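Thermophilic dibenzothiophene desulfurization enzyme C (Paenibacillus sp. A11-2, PDB 5XDC) probably catalyses the FMNH2- and O2-dependent oxidation of dibenzothiophene to its 5-oxide and then to the 5,5-dioxide, as a flavin monooxygenase of the DszC family. Local coordinates at residues Q252-I262 and F378-D389; D164-A172 and I184-D192. All coordinates share one frame; numbering follows the deposited sequence.

Contact 1: Q252-I262 and F378-D389; sequences QLIFTHLYLGI and FWRDARTHTLHD. With IND (indole), chain J.
Y259 OH and H385 ND1 lie 2.8 Å apart in a hydrogen bond that either could donate; the phenol meets the imidazole at its edge, near the ring plane. Y259 OH also bonds water 1 at 3.0 Å, while H385 NE2 bonds Y93 OH. A histidine suits this place because its two ring nitrogens serve two hydroxyls, which fixes the ring's rotation, and a C-H edge remains for F255. With CG anti to the backbone N (chi1 -164°), H385 sets CE1 3.4 Å from F255 CD1, edge-to-face, the planes at 70°. F255 in turn presents its own edge to the face of H388. Helix 247-276 and helix 376-385 run nearly antiparallel here, in the all-helical C-terminal domain of the acyl-CoA dehydrogenase fold; T384, H385 and, just beyond the second helix, H388 line the indole pocket, with H385 CD2 3.7 Å from indole C8. D389 OD1 accepts twice. Its anti lone pair takes H388 ND1 at 2.7 Å. Q252 NE2 reaches D389 OD1 from above the carboxylate plane, nearly straight at 172°. K345 NZ forms a salt bridge with D389 OD2 and a hydrogen bond with Q252 OE1. T386, whose OG1 donates to A382 O and accepts from R383 NH2, lays its CG2 methyl over the centre of the Y259 face, a CH-pi contact.

Contact 2: D164-A172 and I184-D192; sequences DADRLLVFA and IVAALIPSD
R167 starts with CG anti to the carbonyl carbon (chi1 -69°) and bends again at chi2 (-68°), which folds its chain over strand 184-190 and lays one guanidinium face on P190, whose CG stands 4.0 Å from R167 CZ. The flat cation suits this partly exposed spot: it lies over P190 CG while R167 NH1 donates to D166 O at 3.0 Å and NE to water 3, which also donates to L188 O. A leucine in place of R167 would probably leave D166 O without this donor, break the water link to L188 and take the flat cover off P190 CG. Nearby, S191 OG donates to A165 O at 2.6 Å, nearly along the C=O axis. Between the strands, backbone pairs L168-I189, V170-A187 and A172-V185 are each doubly hydrogen-bonded. Their branched and small side chains share one face, where V170 CG2 meets I189 CG1 at 3.9 Å. On the other, the small A186 leaves room for the F171 ring, whose CE2 touches A186 CB at 3.8 Å; Y100 of helix 85-104 meets that ring edge-to-face. Alternating hydrogen-bonded and non-hydrogen-bonded pairs are typical of an antiparallel beta hairpin, here strands 167-174 and 184-190 of the acyl-CoA dehydrogenase middle domain.

Contact 2 comes first along the chain and closes before contact 1 opens; their centres are 24 Å apart and their nearest atoms about 11 Å, without touching. One is a hairpin in the mixed sheet of the middle domain, the other a pair of helices in the C-terminal domain, so they share no sheet or helix. Helix 85-104 links them: it supplies Y93 to contact 1 and N97, Y100 and V101 to contact 2. Residues known to bind FMN, which is absent from this chain here, lie beside both, Y93 and Y413 by the helices, N126 and S129 by the hairpin, consistent with a flavin site assembled between the two domains. Indole lies against contact 1, but about 13 Å from the F171 side chain.

Contact 1: Q252-I262 and F378-D389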
loop_
_atom_site.group_PDB
_atom_site.type_symbol
_atom_site.label_atom_id
_atom_site.label_comp_id
_atom_site.label_asym_id
_atom_site.label_seq_id
_atom_site.Cartn_x
_atom_site.Cartn_y
_atom_site.Cartn_z
ATOM N N GLN B 252 19.076 -15.001 -9.912
ATOM C CA GLN B 252 17.996 -14.144 -9.436
ATOM C C GLN B 252 17.641 -14.463 -7.989
ATOM O O GLN B 252 17.238 -13.565 -7.241
ATOM C CB GLN B 252 16.798 -14.287 -10.375
ATOM C CG GLN B 252 17.043 -13.683 -11.732
ATOM C CD GLN B 252 16.896 -12.165 -11.716
ATOM O OE1 GLN B 252 16.029 -11.636 -11.031
ATOM N NE2 GLN B 252 17.746 -11.467 -12.460
ATOM N N LEU B 253 17.838 -15.708 -7.549
ATOM C CA LEU B 253 17.640 -16.020 -6.135
ATOM C C LEU B 253 18.808 -15.560 -5.267
ATOM O O LEU B 253 18.609 -15.254 -4.083
ATOM C CB LEU B 253 17.379 -17.519 -5.942
ATOM C CG LEU B 253 16.800 -17.907 -4.585
ATOM C CD1 LEU B 253 15.434 -17.322 -4.369
ATOM C CD2 LEU B 253 16.713 -19.426 -4.461
ATOM N N ILE B 254 20.026 -15.466 -5.828
ATOM C CA ILE B 254 21.114 -14.786 -5.127
ATOM C C ILE B 254 20.713 -13.346 -4.819
ATOM O O ILE B 254 20.848 -12.878 -3.686
ATOM C CB ILE B 254 22.417 -14.840 -5.950
ATOM C CG1 ILE B 254 22.972 -16.264 -5.966
ATOM C CG2 ILE B 254 23.456 -13.894 -5.388
ATOM C CD1 ILE B 254 24.096 -16.477 -6.992
ATOM N N PHE B 255 20.212 -12.629 -5.830
ATOM C CA PHE B 255 19.785 -11.250 -5.615
ATOM C C PHE B 255 18.711 -11.182 -4.538
ATOM O O PHE B 255 18.728 -10.291 -3.673
ATOM C CB PHE B 255 19.258 -10.652 -6.916
ATOM C CG PHE B 255 20.260 -10.628 -8.058
ATOM C CD1 PHE B 255 21.612 -10.699 -7.816
ATOM C CD2 PHE B 255 19.817 -10.501 -9.373
ATOM C CE1 PHE B 255 22.528 -10.659 -8.869
ATOM C CE2 PHE B 255 20.725 -10.463 -10.429
ATOM C CZ PHE B 255 22.084 -10.542 -10.169
ATOM N N THR B 256 17.756 -12.114 -4.586
ATOM C CA THR B 256 16.684 -12.158 -3.597
ATOM C C THR B 256 17.242 -12.216 -2.183
ATOM O O THR B 256 16.764 -11.521 -1.282
ATOM C CB THR B 256 15.788 -13.367 -3.867
ATOM O OG1 THR B 256 15.192 -13.250 -5.155
ATOM C CG2 THR B 256 14.668 -13.473 -2.838
ATOM N N HIS B 257 18.271 -13.038 -1.968
ATOM C CA HIS B 257 18.870 -13.143 -0.648
ATOM C C HIS B 257 19.697 -11.911 -0.265
ATOM O O HIS B 257 19.843 -11.623 0.929
ATOM C CB HIS B 257 19.699 -14.422 -0.594
ATOM C CG HIS B 257 18.860 -15.650 -0.425
ATOM N ND1 HIS B 257 18.231 -16.277 -1.479
ATOM C CD2 HIS B 257 18.491 -16.329 0.689
ATOM C CE1 HIS B 257 17.530 -17.302 -1.023
ATOM N NE2 HIS B 257 17.667 -17.354 0.287
ATOM N N LEU B 258 20.241 -11.170 -1.235
ATOM C CA LEU B 258 20.812 -9.867 -0.910
ATOM C C LEU B 258 19.747 -8.962 -0.317
ATOM O O LEU B 258 19.977 -8.300 0.705
ATOM C CB LEU B 258 21.403 -9.207 -2.159
ATOM C CG LEU B 258 22.585 -9.901 -2.841
ATOM C CD1 LEU B 258 23.027 -9.089 -4.032
ATOM C CD2 LEU B 258 23.734 -10.090 -1.848
ATOM N N TYR B 259 18.561 -8.951 -0.933
ATOM C CA TYR B 259 17.493 -8.060 -0.485
ATOM C C TYR B 259 16.949 -8.495 0.867
ATOM O O TYR B 259 16.717 -7.653 1.744
ATOM C CB TYR B 259 16.382 -7.988 -1.535
ATOM C CG TYR B 259 16.883 -7.675 -2.929
ATOM C CD1 TYR B 259 18.080 -6.997 -3.139
ATOM C CD2 TYR B 259 16.163 -8.068 -4.028
ATOM C CE1 TYR B 259 18.543 -6.760 -4.409
ATOM C CE2 TYR B 259 16.624 -7.831 -5.306
ATOM C CZ TYR B 259 17.826 -7.189 -5.487
ATOM O OH TYR B 259 18.259 -6.972 -6.770
ATOM N N LEU B 260 16.766 -9.801 1.076
ATOM C CA LEU B 260 16.335 -10.269 2.396
ATOM C C LEU B 260 17.391 -9.989 3.460
ATOM O O LEU B 260 17.062 -9.643 4.598
ATOM C CB LEU B 260 16.017 -11.761 2.346
ATOM C CG LEU B 260 14.869 -12.145 1.423
ATOM C CD1 LEU B 260 14.770 -13.669 1.332
ATOM C CD2 LEU B 260 13.554 -11.576 1.934
ATOM N N GLY B 261 18.672 -10.127 3.117
ATOM C CA GLY B 261 19.711 -9.819 4.083
ATOM C C GLY B 261 19.754 -8.348 4.458
ATOM O O GLY B 261 19.866 -7.996 5.638
ATOM N N ILE B 262 19.660 -7.469 3.464
ATOM C CA ILE B 262 19.625 -6.034 3.749
ATOM C C ILE B 262 18.429 -5.710 4.633
ATOM O O ILE B 262 18.545 -4.958 5.605
ATOM C CB ILE B 262 19.597 -5.221 2.442
ATOM C CG1 ILE B 262 20.912 -5.373 1.682
ATOM C CG2 ILE B 262 19.310 -3.750 2.736
ATOM C CD1 ILE B 262 20.849 -4.865 0.269
ATOM N N PHE B 378 21.274 1.273 4.209
ATOM C CA PHE B 378 20.441 0.131 3.840
ATOM C C PHE B 378 19.531 0.467 2.661
ATOM O O PHE B 378 19.471 -0.279 1.674
ATOM C CB PHE B 378 19.622 -0.326 5.049
ATOM C CG PHE B 378 20.458 -0.847 6.194
ATOM C CD1 PHE B 378 20.969 -2.141 6.165
ATOM C CD2 PHE B 378 20.704 -0.060 7.311
ATOM C CE1 PHE B 378 21.726 -2.629 7.220
ATOM C CE2 PHE B 378 21.453 -0.538 8.372
ATOM C CZ PHE B 378 21.978 -1.824 8.319
ATOM N N TRP B 379 18.840 1.607 2.725
ATOM C CA TRP B 379 18.023 2.033 1.596
ATOM C C TRP B 379 18.883 2.270 0.366
ATOM O O TRP B 379 18.517 1.859 -0.737
ATOM C CB TRP B 379 17.232 3.290 1.950
ATOM C CG TRP B 379 16.464 3.862 0.778
ATOM C CD1 TRP B 379 15.232 3.486 0.346
ATOM C CD2 TRP B 379 16.895 4.902 -0.102
ATOM N NE1 TRP B 379 14.864 4.221 -0.764
ATOM C CE2 TRP B 379 15.871 5.098 -1.055
ATOM C CE3 TRP B 379 18.043 5.691 -0.177
ATOM C CZ2 TRP B 379 15.958 6.049 -2.057
ATOM C CZ3 TRP B 379 18.129 6.631 -1.187
ATOM C CH2 TRP B 379 17.092 6.807 -2.105
ATOM N N ARG B 380 20.037 2.918 0.529
ATOM C CA ARG B 380 20.873 3.188 -0.641
ATOM C C ARG B 380 21.314 1.888 -1.320
ATOM O O ARG B 380 21.261 1.768 -2.550
ATOM C CB ARG B 380 22.088 4.022 -0.245
ATOM C CG ARG B 380 21.759 5.479 0.050
ATOM C CD ARG B 380 23.013 6.312 0.177
ATOM N NE ARG B 380 23.691 6.131 1.452
ATOM C CZ ARG B 380 24.812 5.432 1.638
ATOM N NH1 ARG B 380 25.399 4.800 0.636
ATOM N NH2 ARG B 380 25.340 5.344 2.843
ATOM N N ASP B 381 21.735 0.907 -0.534
ATOM C CA ASP B 381 22.190 -0.364 -1.091
ATOM C C ASP B 381 21.054 -1.086 -1.792
ATOM O O ASP B 381 21.184 -1.519 -2.943
ATOM C CB ASP B 381 22.770 -1.227 0.019
ATOM C CG ASP B 381 24.101 -0.713 0.531
ATOM O OD1 ASP B 381 24.793 0.028 -0.206
ATOM O OD2 ASP B 381 24.458 -1.061 1.677
ATOM N N ALA B 382 19.916 -1.206 -1.111
ATOM C CA ALA B 382 18.772 -1.887 -1.694
ATOM C C ALA B 382 18.232 -1.127 -2.890
ATOM O O ALA B 382 17.920 -1.737 -3.918
ATOM C CB ALA B 382 17.683 -2.064 -0.640
ATOM N N ARG B 383 18.084 0.197 -2.771
ATOM C CA ARG B 383 17.511 0.969 -3.873
ATOM C C ARG B 383 18.369 0.846 -5.126
ATOM O O ARG B 383 17.847 0.818 -6.248
ATOM C CB ARG B 383 17.357 2.443 -3.468
ATOM C CG ARG B 383 16.796 3.377 -4.544
ATOM C CD ARG B 383 15.348 3.090 -4.878
ATOM N NE ARG B 383 15.194 1.828 -5.596
ATOM C CZ ARG B 383 14.032 1.297 -5.945
ATOM N NH1 ARG B 383 12.899 1.937 -5.703
ATOM N NH2 ARG B 383 13.996 0.108 -6.546
ATOM N N THR B 384 19.694 0.769 -4.955
ATOM C CA THR B 384 20.596 0.601 -6.092
ATOM C C THR B 384 20.421 -0.769 -6.743
ATOM O O THR B 384 20.132 -0.869 -7.941
ATOM C CB THR B 384 22.047 0.811 -5.633
ATOM O OG1 THR B 384 22.223 2.153 -5.151
ATOM C CG2 THR B 384 23.039 0.598 -6.773
ATOM N N HIS B 385 20.604 -1.849 -5.982
ATOM C CA HIS B 385 20.684 -3.127 -6.667
ATOM C C HIS B 385 19.330 -3.657 -7.122
ATOM O O HIS B 385 19.280 -4.404 -8.106
ATOM C CB HIS B 385 21.368 -4.188 -5.819
ATOM C CG HIS B 385 21.786 -5.349 -6.652
ATOM N ND1 HIS B 385 21.008 -6.476 -6.775
ATOM C CD2 HIS B 385 22.810 -5.496 -7.531
ATOM C CE1 HIS B 385 21.575 -7.305 -7.636
ATOM N NE2 HIS B 385 22.668 -6.734 -8.113
ATOM N N THR B 386 18.228 -3.305 -6.448
ATOM C CA THR B 386 16.922 -3.784 -6.887
ATOM C C THR B 386 16.591 -3.341 -8.311
ATOM O O THR B 386 15.666 -3.891 -8.922
ATOM C CB THR B 386 15.797 -3.302 -5.946
ATOM O OG1 THR B 386 15.887 -1.882 -5.756
ATOM C CG2 THR B 386 15.820 -4.012 -4.605
ATOM N N LEU B 387 17.318 -2.350 -8.848
ATOM C CA LEU B 387 17.140 -1.867 -10.207
ATOM C C LEU B 387 17.887 -2.702 -11.236
ATOM O O LEU B 387 17.791 -2.407 -12.434
ATOM C CB LEU B 387 17.612 -0.417 -10.303
ATOM C CG LEU B 387 16.918 0.540 -9.333
ATOM C CD1 LEU B 387 17.613 1.887 -9.322
ATOM C CD2 LEU B 387 15.457 0.708 -9.701
ATOM N N HIS B 388 18.620 -3.731 -10.798
ATOM C CA HIS B 388 19.385 -4.566 -11.721
ATOM C C HIS B 388 18.562 -4.938 -12.948
ATOM O O HIS B 388 19.031 -4.831 -14.091
ATOM C CB HIS B 388 19.866 -5.818 -10.981
ATOM C CG HIS B 388 20.570 -6.803 -11.853
ATOM N ND1 HIS B 388 19.897 -7.738 -12.613
ATOM C CD2 HIS B 388 21.889 -7.009 -12.075
ATOM C CE1 HIS B 388 20.777 -8.477 -13.269
ATOM N NE2 HIS B 388 21.990 -8.060 -12.953
ATOM N N ASP B 389 17.341 -5.410 -12.728
ATOM C CA ASP B 389 16.388 -5.638 -13.792
ATOM C C ASP B 389 15.016 -5.307 -13.226
ATOM O O ASP B 389 14.805 -5.423 -12.015
ATOM C CB ASP B 389 16.448 -7.077 -14.337
ATOM C CG ASP B 389 16.316 -8.125 -13.258
ATOM O OD1 ASP B 389 17.342 -8.502 -12.634
ATOM O OD2 ASP B 389 15.178 -8.566 -13.046
HETATM N N1 IND J . 25.116 -2.467 -8.317
HETATM C C2 IND J . 26.191 -3.239 -8.445
HETATM C C3 IND J . 25.973 -3.840 -9.553
HETATM C C4 IND J . 24.308 -4.031 -11.401
HETATM C C5 IND J . 23.069 -3.515 -11.791
HETATM C C6 IND J . 22.405 -2.561 -10.993
HETATM C C7 IND J . 22.983 -2.125 -9.804
HETATM C C8 IND J . 24.209 -2.626 -9.412
HETATM C C9 IND J . 24.877 -3.603 -10.228
HETATM O O HOH W 1 17.043 -6.674 -9.443
#

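Contact 2: D164-A172 and I184-D192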
loop_
_atom_site.group_PDB
_atom_site.type_symbol
_atom_site.label_atom_id
_atom_site.label_comp_id
_atom_site.label_asym_id
_atom_site.label_seq_id
_atom_site.Cartn_x
_atom_site.Cartn_y
_atom_site.Cartn_z
ATOM N N ASP B 164 40.414 -6.933 -8.135
ATOM C CA ASP B 164 40.962 -7.950 -7.231
ATOM C C ASP B 164 40.369 -9.333 -7.517
ATOM O O ASP B 164 40.261 -10.172 -6.626
ATOM C CB ASP B 164 40.723 -7.550 -5.773
ATOM C CG ASP B 164 41.353 -8.515 -4.769
ATOM O OD1 ASP B 164 42.560 -8.832 -4.912
ATOM O OD2 ASP B 164 40.643 -8.946 -3.827
ATOM N N ALA B 165 39.995 -9.591 -8.764
ATOM C CA ALA B 165 39.409 -10.867 -9.162
ATOM C C ALA B 165 40.496 -11.806 -9.665
ATOM O O ALA B 165 41.288 -11.435 -10.537
ATOM C CB ALA B 165 38.370 -10.663 -10.264
ATOM N N ASP B 166 40.522 -13.031 -9.131
ATOM C CA ASP B 166 41.503 -13.999 -9.610
ATOM C C ASP B 166 41.208 -14.461 -11.027
ATOM O O ASP B 166 42.140 -14.749 -11.789
ATOM C CB ASP B 166 41.561 -15.183 -8.649
ATOM C CG ASP B 166 41.976 -14.759 -7.272
ATOM O OD1 ASP B 166 43.188 -14.635 -7.044
ATOM O OD2 ASP B 166 41.109 -14.498 -6.419
ATOM N N ARG B 167 39.930 -14.561 -11.391
ATOM C CA ARG B 167 39.485 -14.861 -12.736
ATOM C C ARG B 167 38.259 -14.003 -13.012
ATOM O O ARG B 167 37.493 -13.683 -12.095
ATOM C CB ARG B 167 39.116 -16.344 -12.934
ATOM C CG ARG B 167 40.281 -17.342 -12.884
ATOM C CD ARG B 167 41.186 -17.143 -14.078
ATOM N NE ARG B 167 42.229 -18.164 -14.212
ATOM C CZ ARG B 167 43.410 -18.131 -13.601
ATOM N NH1 ARG B 167 43.730 -17.144 -12.787
ATOM N NH2 ARG B 167 44.301 -19.093 -13.826
ATOM N N LEU B 168 38.101 -13.623 -14.274
ATOM C CA LEU B 168 36.923 -12.930 -14.773
ATOM C C LEU B 168 36.122 -13.853 -15.680
ATOM O O LEU B 168 36.670 -14.462 -16.608
ATOM C CB LEU B 168 37.301 -11.671 -15.560
ATOM C CG LEU B 168 38.028 -10.585 -14.787
ATOM C CD1 LEU B 168 38.502 -9.481 -15.731
ATOM C CD2 LEU B 168 37.116 -10.015 -13.728
ATOM N N LEU B 169 34.821 -13.929 -15.431
ATOM C CA LEU B 169 33.888 -14.532 -16.364
ATOM C C LEU B 169 33.522 -13.491 -17.413
ATOM O O LEU B 169 32.862 -12.493 -17.103
ATOM C CB LEU B 169 32.659 -15.030 -15.605
ATOM C CG LEU B 169 31.557 -15.671 -16.435
ATOM C CD1 LEU B 169 32.066 -16.947 -17.147
ATOM C CD2 LEU B 169 30.328 -15.980 -15.564
ATOM N N VAL B 170 33.937 -13.717 -18.656
ATOM C CA VAL B 170 33.849 -12.710 -19.713
ATOM C C VAL B 170 32.872 -13.195 -20.775
ATOM O O VAL B 170 32.807 -14.393 -21.077
ATOM C CB VAL B 170 35.242 -12.421 -20.320
ATOM C CG1 VAL B 170 35.137 -11.454 -21.466
ATOM C CG2 VAL B 170 36.183 -11.873 -19.268
ATOM N N PHE B 171 32.097 -12.256 -21.328
ATOM C CA PHE B 171 31.154 -12.519 -22.404
ATOM C C PHE B 171 31.431 -11.589 -23.573
ATOM O O PHE B 171 31.707 -10.402 -23.374
ATOM C CB PHE B 171 29.720 -12.320 -21.933
ATOM C CG PHE B 171 29.275 -13.324 -20.913
ATOM C CD1 PHE B 171 29.569 -13.147 -19.578
ATOM C CD2 PHE B 171 28.549 -14.431 -21.291
ATOM C CE1 PHE B 171 29.159 -14.076 -18.635
ATOM C CE2 PHE B 171 28.142 -15.361 -20.341
ATOM C CZ PHE B 171 28.442 -15.168 -19.021
ATOM N N ALA B 172 31.327 -12.125 -24.789
ATOM C CA ALA B 172 31.534 -11.341 -26.001
ATOM C C ALA B 172 30.700 -11.939 -27.120
ATOM O O ALA B 172 30.219 -13.071 -27.025
ATOM C CB ALA B 172 33.014 -11.297 -26.400
ATOM N N ILE B 184 27.186 -15.665 -28.839
ATOM C CA ILE B 184 27.786 -15.311 -27.560
ATOM C C ILE B 184 28.863 -16.321 -27.206
ATOM O O ILE B 184 28.623 -17.534 -27.213
ATOM C CB ILE B 184 26.728 -15.235 -26.451
ATOM C CG1 ILE B 184 25.758 -14.091 -26.725
ATOM C CG2 ILE B 184 27.422 -15.002 -25.110
ATOM C CD1 ILE B 184 24.531 -14.099 -25.819
ATOM N N VAL B 185 30.050 -15.834 -26.886
ATOM C CA VAL B 185 31.088 -16.682 -26.322
ATOM C C VAL B 185 31.347 -16.230 -24.899
ATOM O O VAL B 185 31.266 -15.039 -24.563
ATOM C CB VAL B 185 32.400 -16.672 -27.132
ATOM C CG1 VAL B 185 32.188 -17.318 -28.487
ATOM C CG2 VAL B 185 32.930 -15.269 -27.271
ATOM N N ALA B 186 31.661 -17.207 -24.061
ATOM C CA ALA B 186 31.964 -16.997 -22.662
ATOM C C ALA B 186 33.288 -17.670 -22.359
ATOM O O ALA B 186 33.629 -18.689 -22.963
ATOM C CB ALA B 186 30.862 -17.557 -21.744
ATOM N N ALA B 187 34.021 -17.099 -21.415
ATOM C CA ALA B 187 35.323 -17.638 -21.046
ATOM C C ALA B 187 35.645 -17.230 -19.621
ATOM O O ALA B 187 35.068 -16.284 -19.073
ATOM C CB ALA B 187 36.426 -17.158 -21.999
ATOM N N LEU B 188 36.589 -17.954 -19.024
ATOM C CA LEU B 188 37.081 -17.661 -17.683
ATOM C C LEU B 188 38.577 -17.402 -17.804
ATOM O O LEU B 188 39.337 -18.326 -18.132
ATOM C CB LEU B 188 36.799 -18.821 -16.725
ATOM C CG LEU B 188 37.093 -18.537 -15.259
ATOM C CD1 LEU B 188 36.070 -17.607 -14.666
ATOM C CD2 LEU B 188 37.123 -19.809 -14.444
ATOM N N ILE B 189 38.998 -16.158 -17.565
ATOM C CA ILE B 189 40.368 -15.752 -17.886
ATOM C C ILE B 189 40.981 -15.022 -16.701
ATOM O O ILE B 189 40.270 -14.440 -15.859
ATOM C CB ILE B 189 40.424 -14.876 -19.162
ATOM C CG1 ILE B 189 39.724 -13.525 -18.952
ATOM C CG2 ILE B 189 39.836 -15.618 -20.325
ATOM C CD1 ILE B 189 40.017 -12.515 -20.044
ATOM N N PRO B 190 42.312 -15.024 -16.604
ATOM C CA PRO B 190 42.981 -14.203 -15.584
ATOM C C PRO B 190 42.690 -12.726 -15.793
ATOM O O PRO B 190 42.598 -12.247 -16.924
ATOM C CB PRO B 190 44.472 -14.516 -15.792
ATOM C CG PRO B 190 44.525 -15.743 -16.603
ATOM C CD PRO B 190 43.281 -15.775 -17.427
ATOM N N SER B 191 42.560 -11.996 -14.682
ATOM C CA SER B 191 42.294 -10.571 -14.778
ATOM C C SER B 191 43.522 -9.778 -15.210
ATOM O O SER B 191 43.377 -8.626 -15.622
ATOM C CB SER B 191 41.768 -10.030 -13.444
ATOM O OG SER B 191 42.691 -10.254 -12.396
ATOM N N ASP B 192 44.718 -10.356 -15.130
ATOM C CA ASP B 192 45.922 -9.698 -15.629
ATOM C C ASP B 192 46.361 -10.228 -16.993
ATOM O O ASP B 192 47.506 -10.006 -17.400
ATOM C CB ASP B 192 47.059 -9.819 -14.612
ATOM C CG ASP B 192 47.454 -11.256 -14.324
ATOM O OD1 ASP B 192 46.847 -12.199 -14.879
ATOM O OD2 ASP B 192 48.392 -11.445 -13.522
HETATM O O HOH W 2 44.180 -13.051 -12.492
HETATM O O HOH W 3 41.229 -19.581 -16.580
#